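Local coordinates for AxyAgu115A (PDB 6NPS), which is a family GH115 alpha-glucuronidase, a glycoside hydrolase that probably removes glucuronic acid side groups from arabinoglucuronoxylan, at residues Asp42-Phe47 with Leu134-Val140; Leu21-Glu25 with Val65-Thr69. The protein carries 3 engineered substitutions. All blocks are in the same frame, centred on the assembly; numbering follows the deposited sequence.

Contact 1. Residues Asp42-Phe47 with Leu134-Val140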
loop_
_atom_site.group_PDB
_atom_site.type_symbol
_atom_site.label_atom_id
_atom_site.label_comp_id
_atom_site.label_asym_id
_atom_site.label_seq_id
_atom_site.Cartn_x
_atom_site.Cartn_y
_atom_site.Cartn_z
ATOM N N ASP A 42 31.898 -25.694 -42.791
ATOM C CA ASP A 42 32.760 -25.131 -41.751
ATOM C C ASP A 42 34.180 -24.874 -42.278
ATOM O O ASP A 42 34.785 -23.838 -41.973
ATOM C CB ASP A 42 32.790 -26.059 -40.530
ATOM C CG ASP A 42 31.391 -26.276 -39.881
ATOM O OD1 ASP A 42 30.401 -25.599 -40.257
ATOM O OD2 ASP A 42 31.288 -27.155 -38.994
ATOM N N VAL A 43 34.717 -25.791 -43.089
ATOM C CA VAL A 43 36.029 -25.557 -43.689
ATOM C C VAL A 43 36.007 -24.283 -44.534
ATOM O O VAL A 43 36.932 -23.458 -44.475
ATOM C CB VAL A 43 36.460 -26.788 -44.509
ATOM C CG1 VAL A 43 37.745 -26.503 -45.331
ATOM C CG2 VAL A 43 36.641 -28.018 -43.569
ATOM N N GLU A 44 34.957 -24.104 -45.336
ATOM C CA GLU A 44 34.836 -22.895 -46.152
ATOM C C GLU A 44 34.772 -21.630 -45.294
ATOM O O GLU A 44 35.291 -20.578 -45.684
ATOM C CB GLU A 44 33.598 -22.984 -47.043
ATOM C CG GLU A 44 33.361 -21.762 -47.915
ATOM C CD GLU A 44 32.032 -21.838 -48.666
ATOM O OE1 GLU A 44 31.656 -20.828 -49.308
ATOM O OE2 GLU A 44 31.367 -22.906 -48.622
ATOM N N LEU A 45 34.139 -21.698 -44.124
ATOM C CA LEU A 45 34.051 -20.484 -43.313
ATOM C C LEU A 45 35.397 -20.114 -42.724
ATOM O O LEU A 45 35.677 -18.923 -42.520
ATOM C CB LEU A 45 33.048 -20.666 -42.183
ATOM C CG LEU A 45 31.586 -20.838 -42.592
ATOM C CD1 LEU A 45 30.778 -21.124 -41.333
ATOM C CD2 LEU A 45 31.077 -19.581 -43.292
ATOM N N VAL A 46 36.213 -21.113 -42.400
ATOM C CA VAL A 46 37.522 -20.872 -41.793
ATOM C C VAL A 46 38.522 -20.397 -42.840
ATOM O O VAL A 46 39.273 -19.430 -42.615
ATOM C CB VAL A 46 38.009 -22.159 -41.095
ATOM C CG1 VAL A 46 39.462 -22.009 -40.638
ATOM C CG2 VAL A 46 37.103 -22.512 -39.923
ATOM N N PHE A 47 38.584 -21.091 -43.992
ATOM C CA PHE A 47 39.615 -20.799 -44.990
ATOM C C PHE A 47 39.165 -19.875 -46.116
ATOM O O PHE A 47 40.018 -19.298 -46.804
ATOM C CB PHE A 47 40.162 -22.121 -45.570
ATOM C CG PHE A 47 40.892 -22.960 -44.552
ATOM C CD1 PHE A 47 42.220 -22.707 -44.255
ATOM C CD2 PHE A 47 40.235 -23.958 -43.852
ATOM C CE1 PHE A 47 42.898 -23.476 -43.285
ATOM C CE2 PHE A 47 40.885 -24.724 -42.904
ATOM C CZ PHE A 47 42.235 -24.475 -42.615
ATOM N N LEU A 134 39.129 -26.873 -35.971
ATOM C CA LEU A 134 39.247 -25.722 -36.846
ATOM C C LEU A 134 38.707 -24.466 -36.209
ATOM O O LEU A 134 38.710 -23.427 -36.875
ATOM C CB LEU A 134 38.515 -25.950 -38.154
ATOM C CG LEU A 134 39.100 -27.118 -38.944
ATOM C CD1 LEU A 134 38.273 -27.368 -40.179
ATOM C CD2 LEU A 134 40.502 -26.757 -39.293
ATOM N N GLY A 135 38.245 -24.536 -34.956
ATOM C CA GLY A 135 37.805 -23.335 -34.256
ATOM C C GLY A 135 36.342 -22.987 -34.457
ATOM O O GLY A 135 35.940 -21.857 -34.172
ATOM N N VAL A 136 35.532 -23.918 -34.932
ATOM C CA VAL A 136 34.144 -23.622 -35.245
ATOM C C VAL A 136 33.278 -23.948 -34.035
ATOM O O VAL A 136 33.330 -25.055 -33.490
ATOM C CB VAL A 136 33.697 -24.393 -36.493
ATOM C CG1 VAL A 136 32.206 -24.149 -36.795
ATOM C CG2 VAL A 136 34.594 -23.998 -37.666
ATOM N N SER A 137 32.482 -22.980 -33.618
ATOM C CA SER A 137 31.638 -23.167 -32.459
ATOM C C SER A 137 30.439 -24.062 -32.780
ATOM O O SER A 137 29.930 -24.045 -33.902
ATOM C CB SER A 137 31.140 -21.799 -31.969
ATOM O OG SER A 137 30.129 -21.994 -31.006
ATOM N N PRO A 138 29.950 -24.829 -31.800
ATOM C CA PRO A 138 28.671 -25.548 -31.975
ATOM C C PRO A 138 27.493 -24.650 -32.325
ATOM O O PRO A 138 26.457 -25.149 -32.769
ATOM C CB PRO A 138 28.438 -26.197 -30.599
ATOM C CG PRO A 138 29.741 -26.183 -29.916
ATOM C CD PRO A 138 30.568 -25.067 -30.480
ATOM N N LEU A 139 27.594 -23.366 -32.039
ATOM C CA LEU A 139 26.575 -22.361 -32.312
ATOM C C LEU A 139 26.801 -21.639 -33.629
ATOM O O LEU A 139 26.122 -20.636 -33.895
ATOM C CB LEU A 139 26.529 -21.334 -31.172
ATOM C CG LEU A 139 26.591 -21.939 -29.763
ATOM C CD1 LEU A 139 26.656 -20.847 -28.693
ATOM C CD2 LEU A 139 25.386 -22.860 -29.555
ATOM N N VAL A 140 27.724 -22.138 -34.463
ATOM C CA VAL A 140 28.024 -21.501 -35.751
ATOM C C VAL A 140 26.747 -21.234 -36.555
ATOM O O VAL A 140 26.548 -20.134 -37.083
ATOM C CB VAL A 140 29.040 -22.351 -36.553
ATOM C CG1 VAL A 140 28.535 -23.782 -36.764
ATOM C CG2 VAL A 140 29.359 -21.673 -37.875
#
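The last turns of helix 30-47 lie beside the loop into which helix 120-133 unwinds, and no hydrogen bond joins the two segments. That unwinding is a Schellman motif: Gly-135 takes a positive phi of 89°, where a side chain would jam against the preceding carbonyl, so glycine is the natural choice, and the chain then runs on extended through Val-136. The CA atoms come closest at Asp-42 with Val-136 (6.8 Å) and at Val-46 with Leu-134 (7.1 Å). Further on, a type I beta turn spans Ser-137 to Val-140, and Ser-137 OG accepts from Leu-139 N at 3.1 Å, forming an ST turn.

Branched aliphatic side chains fill the gap. Leu-134 has the largest share, 84 Å² of it covered by the helix: it inserts between helix positions, with CD1 3.8 Å from Val-43 CG2 and CD2 4.2 Å from Phe-47 CE2, at the edge of the ring. Val-46 CG2 reaches Val-136 CG2 at 3.7 Å and Leu-134 O at 3.6 Å. Beta-branched valines suit the close approach because they are compact and rigid, while the longer leucine bridges to residues four apart on the helix.

The buried carboxylate of Asp-42 is neutralised by a salt bridge from OD2 to Arg-207, and its CG lies 3.8 Å from Val-136 CG1. The contact thus joins the C-terminal end of helix 30-47 to the loop that follows helix 120-133, beside helix 195-207 of the TIM-barrel part. One turn along from Asp-42, Leu-45 CD1 rests 3.8 Å from Val-140 CG2.

Contact 2. Residues Leu21-Glu25 with Val65-Thr69; sequences LFYQE and VLYGT
Strand 20-23 pairs parallel with strand 53-54 across helix 30-47, a beta-alpha-beta unit; a single parallel bridge, Phe-22 with Val-65 (CA-CA 5.0 Å), links it to strand 64-69, the edge of a four-stranded mixed sheet. Val-65 N donates to Leu-21 O (2.9 Å, 171°), and Tyr-23 N makes a weak hydrogen bond to Val-65 O (3.3 Å, 153°). The chain turns a corner at Leu-21 and Phe-22, then runs extended but diverges: CA atoms are 5.7 Å apart at Tyr-23 and Leu-66, 8.2 Å at Glu-25 and Gly-68. In the widening gap a water donates to Tyr-23 O (2.8 Å) and accepts from Tyr-67 N (2.9 Å), replacing a direct rung.

Phe-22 (chi1 m, chi2 77°) lays a ring face over Val-65 CB in a CH-pi contact, 4.1 Å to the centroid, with CE2 3.6 Å from Val-65 CG1 (chi1 t). Tyr-67, chi1 p and chi2 -90°, brings CE1 to 4.1 Å from Phe-22 CD2 and 3.3 Å from Tyr-23 O. Phe-22 lies on Met-40 and Tyr-67 on Val-32 and Ala-36 of helix 30-47, where broad apolar rings suit a sheet-helix interface. Tyr-23 (t) and Leu-66 (m, t) instead meet Leu-75, with Tyr-23 CB 3.5 Å from Leu-66 CD2.

Glu-25 (m, t) hydrogen-bonds through OE2 to Ser-73 OG and OE1 to Leu-75 N; a second water donates to Glu-25 OE2 and Tyr-67 O, each 2.7 Å away.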
loop_
_atom_site.group_PDB
_atom_site.type_symbol
_atom_site.label_atom_id
_atom_site.label_comp_id
_atom_site.label_asym_id
_atom_site.label_seq_id
_atom_site.Cartn_x
_atom_site.Cartn_y
_atom_site.Cartn_z
ATOM N N LEU A 21 39.410 -32.662 -51.158
ATOM C CA LEU A 21 39.805 -32.809 -49.765
ATOM C C LEU A 21 39.159 -34.028 -49.106
ATOM O O LEU A 21 39.836 -34.800 -48.416
ATOM C CB LEU A 21 39.427 -31.549 -48.994
ATOM C CG LEU A 21 39.709 -31.648 -47.503
ATOM C CD1 LEU A 21 41.251 -31.795 -47.290
ATOM C CD2 LEU A 21 39.144 -30.416 -46.809
ATOM N N PHE A 22 37.846 -34.193 -49.275
ATOM C CA PHE A 22 37.077 -35.233 -48.596
ATOM C C PHE A 22 36.842 -36.394 -49.544
ATOM O O PHE A 22 36.614 -36.201 -50.742
ATOM C CB PHE A 22 35.716 -34.729 -48.111
ATOM C CG PHE A 22 35.786 -33.906 -46.858
ATOM C CD1 PHE A 22 36.205 -32.599 -46.910
ATOM C CD2 PHE A 22 35.436 -34.448 -45.624
ATOM C CE1 PHE A 22 36.257 -31.821 -45.771
ATOM C CE2 PHE A 22 35.495 -33.669 -44.463
ATOM C CZ PHE A 22 35.933 -32.361 -44.544
ATOM N N TYR A 23 36.882 -37.597 -48.991
ATOM C CA TYR A 23 36.611 -38.812 -49.737
ATOM C C TYR A 23 35.204 -39.276 -49.392
ATOM O O TYR A 23 34.794 -39.200 -48.231
ATOM C CB TYR A 23 37.633 -39.880 -49.386
ATOM C CG TYR A 23 37.385 -41.206 -50.090
ATOM C CD1 TYR A 23 37.355 -41.284 -51.473
ATOM C CD2 TYR A 23 37.159 -42.364 -49.359
ATOM C CE1 TYR A 23 37.119 -42.497 -52.132
ATOM C CE2 TYR A 23 36.936 -43.604 -50.015
ATOM C CZ TYR A 23 36.911 -43.650 -51.391
ATOM O OH TYR A 23 36.684 -44.858 -52.011
ATOM N N GLN A 24 34.452 -39.731 -50.392
ATOM C CA GLN A 24 33.056 -40.088 -50.182
ATOM C C GLN A 24 32.830 -41.544 -50.586
ATOM O O GLN A 24 33.271 -41.969 -51.665
ATOM C CB GLN A 24 32.149 -39.164 -50.999
ATOM C CG GLN A 24 30.776 -38.926 -50.411
ATOM C CD GLN A 24 30.060 -37.758 -51.087
ATOM O OE1 GLN A 24 29.533 -37.903 -52.195
ATOM N NE2 GLN A 24 30.054 -36.594 -50.431
ATOM N N GLU A 25 32.159 -42.311 -49.731
ATOM C CA GLU A 25 31.891 -43.711 -50.038
ATOM C C GLU A 25 30.398 -43.926 -50.247
ATOM O O GLU A 25 29.570 -43.403 -49.491
ATOM C CB GLU A 25 32.395 -44.649 -48.930
ATOM C CG GLU A 25 33.908 -44.780 -48.855
ATOM C CD GLU A 25 34.366 -45.754 -47.760
ATOM O OE1 GLU A 25 35.017 -46.778 -48.091
ATOM O OE2 GLU A 25 34.081 -45.481 -46.567
ATOM N N VAL A 65 40.940 -36.025 -46.002
ATOM C CA VAL A 65 40.139 -36.339 -44.825
ATOM C C VAL A 65 39.352 -37.598 -45.181
ATOM O O VAL A 65 38.626 -37.613 -46.180
ATOM C CB VAL A 65 39.204 -35.185 -44.437
ATOM C CG1 VAL A 65 38.251 -35.630 -43.338
ATOM C CG2 VAL A 65 40.013 -33.909 -43.998
ATOM N N LEU A 66 39.543 -38.665 -44.408
ATOM C CA LEU A 66 38.929 -39.970 -44.675
ATOM C C LEU A 66 38.069 -40.322 -43.470
ATOM O O LEU A 66 38.597 -40.542 -42.374
ATOM C CB LEU A 66 39.988 -41.043 -44.928
ATOM C CG LEU A 66 41.051 -40.763 -46.000
ATOM C CD1 LEU A 66 42.096 -41.879 -46.083
ATOM C CD2 LEU A 66 40.406 -40.569 -47.349
ATOM N N TYR A 67 36.747 -40.346 -43.658
ATOM C CA TYR A 67 35.815 -40.570 -42.567
ATOM C C TYR A 67 34.907 -41.760 -42.873
ATOM O O TYR A 67 34.731 -42.159 -44.024
ATOM C CB TYR A 67 34.974 -39.324 -42.306
ATOM C CG TYR A 67 33.952 -39.039 -43.391
ATOM C CD1 TYR A 67 34.274 -38.236 -44.482
ATOM C CD2 TYR A 67 32.661 -39.600 -43.329
ATOM C CE1 TYR A 67 33.358 -37.992 -45.481
ATOM C CE2 TYR A 67 31.732 -39.364 -44.331
ATOM C CZ TYR A 67 32.084 -38.554 -45.398
ATOM O OH TYR A 67 31.163 -38.299 -46.385
ATOM N N GLY A 68 34.326 -42.329 -41.831
ATOM C CA GLY A 68 33.478 -43.487 -42.024
ATOM C C GLY A 68 33.004 -44.036 -40.703
ATOM O O GLY A 68 33.485 -43.650 -39.628
ATOM N N THR A 69 32.026 -44.942 -40.811
ATOM C CA THR A 69 31.464 -45.702 -39.702
ATOM C C THR A 69 31.927 -47.139 -39.842
ATOM O O THR A 69 31.825 -47.725 -40.934
ATOM C CB THR A 69 29.927 -45.654 -39.712
ATOM O OG1 THR A 69 29.483 -44.294 -39.769
ATOM C CG2 THR A 69 29.344 -46.315 -38.455
HETATM O O HOH W 1 35.726 -40.984 -46.294
HETATM O O HOH W 2 32.786 -43.545 -45.291
#

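From the N terminus the chain passes 21-25, then 42-47, then 65-69 and finally 134-140, so the segments alternate and the two contacts cross. Contact 2 closes a loop of 39 residues that contains helix 30-47; contact 1 takes the end of that helix and closes a longer one of 86 residues that contains strand 64-69. The helix is therefore shared: its earlier turns lie on the aromatics of contact 2, its last turns on the loop after helix 120-133. The centres of contacts 1 and 2 are about 18 Å apart. Together they tie strand 20-23, the helix that follows it and the edge strand 64-69 to the chain leading toward the TIM barrel.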